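Local coordinates for protein glycoside Hydrolase (Bacteroides uniformis, PDB 5T9X) that probably hydrolyses agarose or related red-algal galactans, as a family 16 glycoside hydrolase of a human gut bacterium, at residues I122-P127 / P145-G150; N172-A176 / G313-T317; W258-L264 / T291-M297. All blocks are in the same frame, centred on the assembly; numbering follows the deposited sequence.

Contact 1 (I122-P127 / P145-G150); sequences IETSRP and PGTYTG
A single antiparallel bridge ties S125, in the loop that follows strand 119-122, to Y148 on strand 140-154. They form a hydrogen-bonded pair: S125 N donates to Y148 O at 3.1 Å, and Y148 N gives to S125 O at 3.0 Å, the second bond being bent. Earlier in the loop, T149 OG1 donates to E123 O at 3.0 Å. The hydroxyl oxygen stands above the carbonyl plane, a placing allowed by chi1 of -168°, which sets OG1 opposite the backbone N. I122 adds a methyl contact, its CG2 meeting the backbone of G150. The wider setting is the two-sheet beta-sandwich expected of family 16: strand 119-122 belongs to one sheet and strand 140-154 to the other, so the bridge closes the loop against the sheet facing the one it left. Strand 298-304 of that second sheet supplies M303, which packs on both T124 and T149. At the far end the guanidinium of R126 works edge-on. R126 NE reaches G146 O at 3.0 Å and R126 NH2 reaches T147 OG1 at 2.9 Å, almost straight at 172°, and both acceptors lie close to the guanidinium plane. The chain is extended as far as CD and then bends at chi3 (-62°), which turns the group toward strand 140-154. NH1 has its own acceptor in P316 O, so three nitrogens hold the group's rotation. T147 OG1 also bonds D305 OD2, a carboxylate that would probably favour the charge of R126. The side chains of P127 and Y148 cross at about a right angle, with P127 CD over one face, offset toward the rim, 3.9 Å from the Y148 centroid (a CH-pi contact); P127 CG is 3.5 Å from Y148 CE2.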
loop_
_atom_site.group_PDB
_atom_site.type_symbol
_atom_site.label_atom_id
_atom_site.label_comp_id
_atom_site.label_asym_id
_atom_site.label_seq_id
_atom_site.Cartn_x
_atom_site.Cartn_y
_atom_site.Cartn_z
ATOM N N ILE A 122 -6.583 -1.026 10.383
ATOM C CA ILE A 122 -5.989 0.276 10.592
ATOM C C ILE A 122 -7.103 1.282 10.703
ATOM O O ILE A 122 -7.822 1.472 9.750
ATOM C CB ILE A 122 -5.069 0.648 9.432
ATOM C CG1 ILE A 122 -4.001 -0.413 9.293
ATOM C CG2 ILE A 122 -4.420 2.028 9.652
ATOM C CD1 ILE A 122 -2.982 -0.078 8.241
ATOM N N GLU A 123 -7.238 1.929 11.861
ATOM C CA GLU A 123 -8.294 2.928 12.048
ATOM C C GLU A 123 -7.831 4.381 11.837
ATOM O O GLU A 123 -6.650 4.671 11.793
ATOM C CB GLU A 123 -9.059 2.732 13.385
ATOM C CG GLU A 123 -8.340 2.957 14.723
ATOM C CD GLU A 123 -9.327 3.141 15.911
ATOM O OE1 GLU A 123 -10.472 2.611 15.839
ATOM O OE2 GLU A 123 -8.976 3.828 16.915
ATOM N N THR A 124 -8.807 5.267 11.692
ATOM C CA THR A 124 -8.594 6.693 11.592
ATOM C C THR A 124 -9.489 7.453 12.575
ATOM O O THR A 124 -10.667 7.190 12.657
ATOM C CB THR A 124 -8.900 7.137 10.173
ATOM O OG1 THR A 124 -8.061 6.392 9.300
ATOM C CG2 THR A 124 -8.624 8.605 9.975
ATOM N N SER A 125 -8.919 8.399 13.306
ATOM C CA SER A 125 -9.673 9.229 14.220
ATOM C C SER A 125 -9.081 10.608 14.218
ATOM O O SER A 125 -8.043 10.833 13.619
ATOM C CB SER A 125 -9.649 8.645 15.633
ATOM O OG SER A 125 -8.399 8.839 16.269
ATOM N N ARG A 126 -9.750 11.519 14.905
ATOM C CA ARG A 126 -9.247 12.860 15.134
ATOM C C ARG A 126 -9.799 13.354 16.467
ATOM O O ARG A 126 -10.966 13.728 16.548
ATOM C CB ARG A 126 -9.651 13.800 13.981
ATOM C CG ARG A 126 -9.105 15.206 14.141
ATOM C CD ARG A 126 -9.503 16.134 13.019
ATOM N NE ARG A 126 -8.990 15.709 11.720
ATOM C CZ ARG A 126 -9.705 15.588 10.597
ATOM N NH1 ARG A 126 -10.992 15.891 10.554
ATOM N NH2 ARG A 126 -9.121 15.163 9.475
ATOM N N PRO A 127 -8.970 13.372 17.516
ATOM C CA PRO A 127 -9.404 13.934 18.800
ATOM C C PRO A 127 -9.840 15.416 18.739
ATOM O O PRO A 127 -9.556 16.113 17.758
ATOM C CB PRO A 127 -8.156 13.818 19.673
ATOM C CG PRO A 127 -7.282 12.841 18.999
ATOM C CD PRO A 127 -7.558 12.970 17.548
ATOM N N PRO A 145 -6.104 20.687 11.152
ATOM C CA PRO A 145 -5.996 19.724 12.239
ATOM C C PRO A 145 -5.406 18.412 11.736
ATOM O O PRO A 145 -5.714 17.968 10.625
ATOM C CB PRO A 145 -7.443 19.520 12.694
ATOM C CG PRO A 145 -8.231 20.629 12.070
ATOM C CD PRO A 145 -7.508 20.959 10.801
ATOM N N GLY A 146 -4.550 17.817 12.560
ATOM C CA GLY A 146 -3.978 16.511 12.293
ATOM C C GLY A 146 -5.014 15.411 12.181
ATOM O O GLY A 146 -6.128 15.545 12.678
ATOM N N THR A 147 -4.635 14.331 11.509
ATOM C CA THR A 147 -5.478 13.170 11.361
ATOM C C THR A 147 -4.694 11.963 11.853
ATOM O O THR A 147 -3.664 11.651 11.301
ATOM C CB THR A 147 -5.867 13.013 9.903
ATOM O OG1 THR A 147 -6.395 14.266 9.426
ATOM C CG2 THR A 147 -6.895 11.933 9.756
ATOM N N TYR A 148 -5.156 11.322 12.919
ATOM C CA TYR A 148 -4.472 10.165 13.472
ATOM C C TYR A 148 -4.854 8.938 12.658
ATOM O O TYR A 148 -6.026 8.754 12.316
ATOM C CB TYR A 148 -4.882 9.899 14.914
ATOM C CG TYR A 148 -4.361 10.806 15.985
ATOM C CD1 TYR A 148 -3.594 11.944 15.701
ATOM C CD2 TYR A 148 -4.687 10.546 17.324
ATOM C CE1 TYR A 148 -3.129 12.768 16.727
ATOM C CE2 TYR A 148 -4.229 11.360 18.353
ATOM C CZ TYR A 148 -3.449 12.466 18.049
ATOM O OH TYR A 148 -2.994 13.256 19.066
ATOM N N THR A 149 -3.867 8.103 12.353
ATOM C CA THR A 149 -4.125 6.840 11.702
ATOM C C THR A 149 -2.978 5.895 12.001
ATOM O O THR A 149 -2.252 6.106 12.982
ATOM C CB THR A 149 -4.398 7.036 10.200
ATOM O OG1 THR A 149 -4.919 5.828 9.650
ATOM C CG2 THR A 149 -3.137 7.446 9.449
ATOM N N GLY A 150 -2.812 4.847 11.212
ATOM C CA GLY A 150 -1.786 3.840 11.504
ATOM C C GLY A 150 -0.879 3.438 10.358
ATOM O O GLY A 150 -1.211 3.633 9.208
#

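Contact 2 (N172-A176 / G313-T317); sequences NSTMA and GLSPT
Two irregular backbones approach at T174 and P316, whose CA atoms are 5.9 Å apart with no strand pairing between them. This is loop packing at the end of the beta-sandwich: segment 172-176 lies between strands 162-169 and 176-182, which belong to different sheets, and segment 313-317 follows helix 307-310, ended by a Schellman motif with G313 as its C-prime residue. The one hydrogen bond between the segments runs from T174 OG1 to L314 O, at 2.8 Å. The hydroxyl stands above the carbonyl plane, 41° out of it, rather than on a lone pair; chi1 of 57° puts OG1 between the backbone N and the carbonyl carbon, aimed at the neighbouring loop. P316 N, which carries no hydrogen, cannot add a bond. Instead its ring fills the angle between T174 and M175, with P316 CG against M175 CG at 3.7 Å. The bend at chi2 (-72°) brings M175 SD beside the same proline. Behind these contacts the T174 carbonyl receives R309 NH2, and S173 OG, also bonded to N327 OD1, forms an ST turn by accepting M175 N at 3.3 Å.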
loop_
_atom_site.group_PDB
_atom_site.type_symbol
_atom_site.label_atom_id
_atom_site.label_comp_id
_atom_site.label_asym_id
_atom_site.label_seq_id
_atom_site.Cartn_x
_atom_site.Cartn_y
_atom_site.Cartn_z
ATOM N N ASN A 172 -13.650 2.953 2.957
ATOM C CA ASN A 172 -14.660 3.862 2.407
ATOM C C ASN A 172 -14.439 5.269 2.995
ATOM O O ASN A 172 -15.223 5.757 3.793
ATOM C CB ASN A 172 -16.059 3.329 2.697
ATOM C CG ASN A 172 -17.182 4.153 2.049
ATOM O OD1 ASN A 172 -16.981 5.075 1.256
ATOM N ND2 ASN A 172 -18.383 3.816 2.415
ATOM N N SER A 173 -13.376 5.907 2.524
ATOM C CA SER A 173 -12.770 7.063 3.152
ATOM C C SER A 173 -12.037 7.904 2.115
ATOM O O SER A 173 -11.566 7.398 1.085
ATOM C CB SER A 173 -11.772 6.571 4.182
ATOM O OG SER A 173 -11.339 7.641 5.000
ATOM N N THR A 174 -11.924 9.198 2.364
ATOM C CA THR A 174 -11.039 10.011 1.516
ATOM C C THR A 174 -9.545 9.752 1.826
ATOM O O THR A 174 -8.675 10.125 1.064
ATOM C CB THR A 174 -11.375 11.502 1.637
ATOM O OG1 THR A 174 -11.274 11.915 3.004
ATOM C CG2 THR A 174 -12.770 11.761 1.124
ATOM N N MET A 175 -9.264 9.123 2.954
ATOM C CA MET A 175 -7.919 8.624 3.259
ATOM C C MET A 175 -7.442 7.641 2.199
ATOM O O MET A 175 -8.230 6.870 1.660
ATOM C CB MET A 175 -7.931 7.867 4.588
ATOM C CG MET A 175 -8.346 8.664 5.825
ATOM S SD MET A 175 -7.055 9.821 6.304
ATOM C CE MET A 175 -5.896 8.706 7.096
ATOM N N ALA A 176 -6.142 7.643 1.943
ATOM C CA ALA A 176 -5.512 6.606 1.143
ATOM C C ALA A 176 -5.434 5.316 1.949
ATOM O O ALA A 176 -5.114 5.357 3.128
ATOM C CB ALA A 176 -4.122 7.035 0.728
ATOM N N GLY A 313 -9.054 20.045 0.141
ATOM C CA GLY A 313 -10.326 19.757 0.794
ATOM C C GLY A 313 -10.724 18.284 0.934
ATOM O O GLY A 313 -11.861 17.992 1.325
ATOM N N LEU A 314 -9.820 17.344 0.648
ATOM C CA LEU A 314 -10.166 15.913 0.759
ATOM C C LEU A 314 -9.674 15.243 2.048
ATOM O O LEU A 314 -9.642 14.014 2.131
ATOM C CB LEU A 314 -9.723 15.151 -0.507
ATOM C CG LEU A 314 -10.633 15.526 -1.670
ATOM C CD1 LEU A 314 -9.926 15.405 -2.993
ATOM C CD2 LEU A 314 -11.867 14.665 -1.679
ATOM N N SER A 315 -9.306 16.028 3.060
ATOM C CA SER A 315 -9.062 15.480 4.389
ATOM C C SER A 315 -10.437 15.027 4.910
ATOM O O SER A 315 -11.447 15.628 4.551
ATOM C CB SER A 315 -8.420 16.522 5.294
ATOM O OG SER A 315 -8.141 16.007 6.596
ATOM N N PRO A 316 -10.506 13.920 5.678
ATOM C CA PRO A 316 -11.821 13.505 6.188
ATOM C C PRO A 316 -12.386 14.478 7.215
ATOM O O PRO A 316 -11.653 14.940 8.092
ATOM C CB PRO A 316 -11.550 12.165 6.870
ATOM C CG PRO A 316 -10.236 11.737 6.385
ATOM C CD PRO A 316 -9.458 12.940 5.997
ATOM N N THR A 317 -13.686 14.755 7.108
ATOM C CA THR A 317 -14.392 15.658 8.040
ATOM C C THR A 317 -14.606 14.953 9.369
ATOM O O THR A 317 -14.613 13.723 9.445
ATOM C CB THR A 317 -15.775 16.108 7.483
ATOM O OG1 THR A 317 -16.671 14.983 7.407
ATOM C CG2 THR A 317 -15.639 16.733 6.101
#

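Contact 3 (W258-L264 / T291-M297); sequences WKDPFNL and TGLSKEM
P261, at the turn of the beta-hairpin made by strands 252-260 and 263-268, meets L293 through the backbone: L293 N donates to P261 O at 2.9 Å, in the carbonyl plane and on a lone pair, 159° at the hydrogen. The indole of W258 supplies a second bond, W258 NE1 to L293 O at 3.2 Å. That oxygen lies in the ring plane, although the carbonyl itself is met from above. The same indole edge abuts K295 O, 3.2 Å from W258 CH2. M297 arrives obliquely as a Met-aromatic contact, with M297 SD 4.6 Å from the centroid of the W258 six-membered ring. Without the indole, were W258 an alanine, L293 O would probably lose its side-chain donor and a gap would open beside M297. Deeper, L264 CD1 packs on L293 CD1 at 3.6 Å, while I190 of strand 188-195 touches W258, L264 and M297. On the outer side the F262 ring lies off-centre over G292 CA, and G292, at positive phi, sits close to P261 O. A further shell fixes the two backbones. Q188 OE1 accepts both S294 N and K295 N, and the hairpin carries a type I turn from D260 to N263 with a classic beta bulge at K259 and D260. Within it D260 closes an Asx turn, F262 N giving to D260 OD1 at 2.8 Å.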
loop_
_atom_site.group_PDB
_atom_site.type_symbol
_atom_site.label_atom_id
_atom_site.label_comp_id
_atom_site.label_asym_id
_atom_site.label_seq_id
_atom_site.Cartn_x
_atom_site.Cartn_y
_atom_site.Cartn_z
ATOM N N TRP A 258 7.515 -8.765 -8.770
ATOM C CA TRP A 258 8.763 -8.075 -8.925
ATOM C C TRP A 258 9.732 -9.114 -9.443
ATOM O O TRP A 258 10.350 -9.850 -8.671
ATOM C CB TRP A 258 9.204 -7.525 -7.558
ATOM C CG TRP A 258 10.472 -6.777 -7.548
ATOM C CD1 TRP A 258 11.192 -6.342 -8.625
ATOM C CD2 TRP A 258 11.158 -6.317 -6.402
ATOM N NE1 TRP A 258 12.309 -5.685 -8.204
ATOM C CE2 TRP A 258 12.303 -5.639 -6.843
ATOM C CE3 TRP A 258 10.916 -6.410 -5.035
ATOM C CZ2 TRP A 258 13.209 -5.091 -5.977
ATOM C CZ3 TRP A 258 11.807 -5.861 -4.168
ATOM C CH2 TRP A 258 12.940 -5.208 -4.633
ATOM N N LYS A 259 9.886 -9.162 -10.751
ATOM C CA LYS A 259 10.595 -10.256 -11.385
ATOM C C LYS A 259 12.117 -10.019 -11.458
ATOM O O LYS A 259 12.905 -10.909 -11.191
ATOM C CB LYS A 259 9.975 -10.489 -12.767
ATOM C CG LYS A 259 10.597 -11.612 -13.536
ATOM C CD LYS A 259 9.801 -11.924 -14.794
ATOM C CE LYS A 259 10.639 -12.872 -15.652
ATOM N NZ LYS A 259 9.858 -13.388 -16.798
ATOM N N ASP A 260 12.520 -8.832 -11.870
ATOM C CA ASP A 260 13.921 -8.426 -11.886
ATOM C C ASP A 260 13.947 -6.886 -11.810
ATOM O O ASP A 260 12.892 -6.282 -11.697
ATOM C CB ASP A 260 14.633 -9.036 -13.097
ATOM C CG ASP A 260 14.108 -8.529 -14.399
ATOM O OD1 ASP A 260 13.962 -7.302 -14.561
ATOM O OD2 ASP A 260 13.856 -9.364 -15.297
ATOM N N PRO A 261 15.128 -6.242 -11.858
ATOM C CA PRO A 261 15.085 -4.776 -11.670
ATOM C C PRO A 261 14.418 -3.935 -12.760
ATOM O O PRO A 261 14.196 -2.747 -12.533
ATOM C CB PRO A 261 16.566 -4.393 -11.534
ATOM C CG PRO A 261 17.247 -5.653 -11.094
ATOM C CD PRO A 261 16.521 -6.735 -11.845
ATOM N N PHE A 262 14.101 -4.538 -13.906
ATOM C CA PHE A 262 13.376 -3.876 -14.976
ATOM C C PHE A 262 12.050 -4.541 -15.348
ATOM O O PHE A 262 11.550 -4.302 -16.429
ATOM C CB PHE A 262 14.309 -3.741 -16.186
ATOM C CG PHE A 262 15.490 -2.862 -15.907
ATOM C CD1 PHE A 262 15.347 -1.491 -15.881
ATOM C CD2 PHE A 262 16.728 -3.410 -15.567
ATOM C CE1 PHE A 262 16.411 -0.662 -15.563
ATOM C CE2 PHE A 262 17.803 -2.594 -15.251
ATOM C CZ PHE A 262 17.641 -1.214 -15.255
ATOM N N ASN A 263 11.463 -5.345 -14.453
ATOM C CA ASN A 263 10.192 -5.998 -14.727
ATOM C C ASN A 263 9.308 -6.143 -13.498
ATOM O O ASN A 263 9.643 -6.867 -12.568
ATOM C CB ASN A 263 10.401 -7.361 -15.373
ATOM C CG ASN A 263 10.812 -7.252 -16.844
ATOM O OD1 ASN A 263 9.991 -6.947 -17.728
ATOM N ND2 ASN A 263 12.110 -7.460 -17.109
ATOM N N LEU A 264 8.201 -5.409 -13.528
ATOM C CA LEU A 264 7.063 -5.596 -12.639
ATOM C C LEU A 264 5.841 -6.028 -13.433
ATOM O O LEU A 264 5.668 -5.609 -14.573
ATOM C CB LEU A 264 6.707 -4.295 -11.909
ATOM C CG LEU A 264 7.886 -3.627 -11.240
ATOM C CD1 LEU A 264 7.528 -2.220 -10.769
ATOM C CD2 LEU A 264 8.403 -4.488 -10.105
ATOM N N THR A 291 20.948 0.521 -12.201
ATOM C CA THR A 291 20.672 -0.685 -11.392
ATOM C C THR A 291 19.234 -1.191 -11.545
ATOM O O THR A 291 19.019 -2.377 -11.422
ATOM C CB THR A 291 20.939 -0.501 -9.876
ATOM O OG1 THR A 291 20.096 0.530 -9.350
ATOM C CG2 THR A 291 22.384 -0.166 -9.604
ATOM N N GLY A 292 18.277 -0.284 -11.820
ATOM C CA GLY A 292 16.858 -0.582 -11.767
ATOM C C GLY A 292 16.384 -0.761 -10.340
ATOM O O GLY A 292 17.043 -0.292 -9.373
ATOM N N LEU A 293 15.229 -1.407 -10.215
ATOM C CA LEU A 293 14.658 -1.744 -8.920
ATOM C C LEU A 293 15.381 -2.967 -8.365
ATOM O O LEU A 293 15.011 -4.102 -8.645
ATOM C CB LEU A 293 13.164 -2.035 -9.030
ATOM C CG LEU A 293 12.312 -0.823 -9.447
ATOM C CD1 LEU A 293 10.912 -1.258 -9.892
ATOM C CD2 LEU A 293 12.246 0.185 -8.317
ATOM N N SER A 294 16.397 -2.699 -7.558
ATOM C CA SER A 294 17.382 -3.677 -7.178
ATOM C C SER A 294 17.581 -3.798 -5.682
ATOM O O SER A 294 18.241 -4.713 -5.237
ATOM C CB SER A 294 18.711 -3.277 -7.816
ATOM O OG SER A 294 19.063 -1.943 -7.416
ATOM N N LYS A 295 17.053 -2.890 -4.889
ATOM C CA LYS A 295 17.404 -2.867 -3.457
ATOM C C LYS A 295 16.307 -3.555 -2.710
ATOM O O LYS A 295 15.151 -3.439 -3.082
ATOM C CB LYS A 295 17.546 -1.441 -2.954
ATOM C CG LYS A 295 18.656 -0.708 -3.652
ATOM C CD LYS A 295 18.755 0.684 -3.110
ATOM C CE LYS A 295 19.770 1.531 -3.873
ATOM N NZ LYS A 295 19.741 2.939 -3.361
ATOM N N GLU A 296 16.652 -4.278 -1.669
ATOM C CA GLU A 296 15.640 -4.999 -0.919
ATOM C C GLU A 296 14.707 -4.028 -0.178
ATOM O O GLU A 296 15.107 -2.928 0.199
ATOM C CB GLU A 296 16.284 -6.051 0.011
ATOM C CG GLU A 296 17.241 -5.530 1.071
ATOM C CD GLU A 296 17.779 -6.634 1.981
ATOM O OE1 GLU A 296 18.070 -7.745 1.447
ATOM O OE2 GLU A 296 17.923 -6.374 3.222
ATOM N N MET A 297 13.456 -4.421 0.007
ATOM C CA MET A 297 12.472 -3.496 0.547
ATOM C C MET A 297 11.692 -4.037 1.750
ATOM O O MET A 297 11.427 -5.234 1.867
ATOM C CB MET A 297 11.498 -3.089 -0.558
ATOM C CG MET A 297 12.130 -2.361 -1.726
ATOM S SD MET A 297 10.928 -2.035 -3.019
ATOM C CE MET A 297 11.991 -1.539 -4.375
#

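Overall arrangement
Contacts 1 and 2 form one continuous patch, their centres about 11 Å apart. R126 of contact 1 bridges them by reaching P316 of contact 2, and T149 CB packs on M175 CE at 3.8 Å. D305 links them again, since S315 is a second partner of its OD2. Contact 3 stands on the opposite side of the chain's centre, about 33 Å from contact 1 and about 32 Å from contact 2, centre to centre, with no touch. The sodium, about 14 Å from the I122 side chain, is bound by E51, D75, N77, G118 and D332, none of them in the three contacts. Strand 188-195, against which contact 3 packs, carries the sequence pattern of the family 16 catalytic strand, so it is probably that strand.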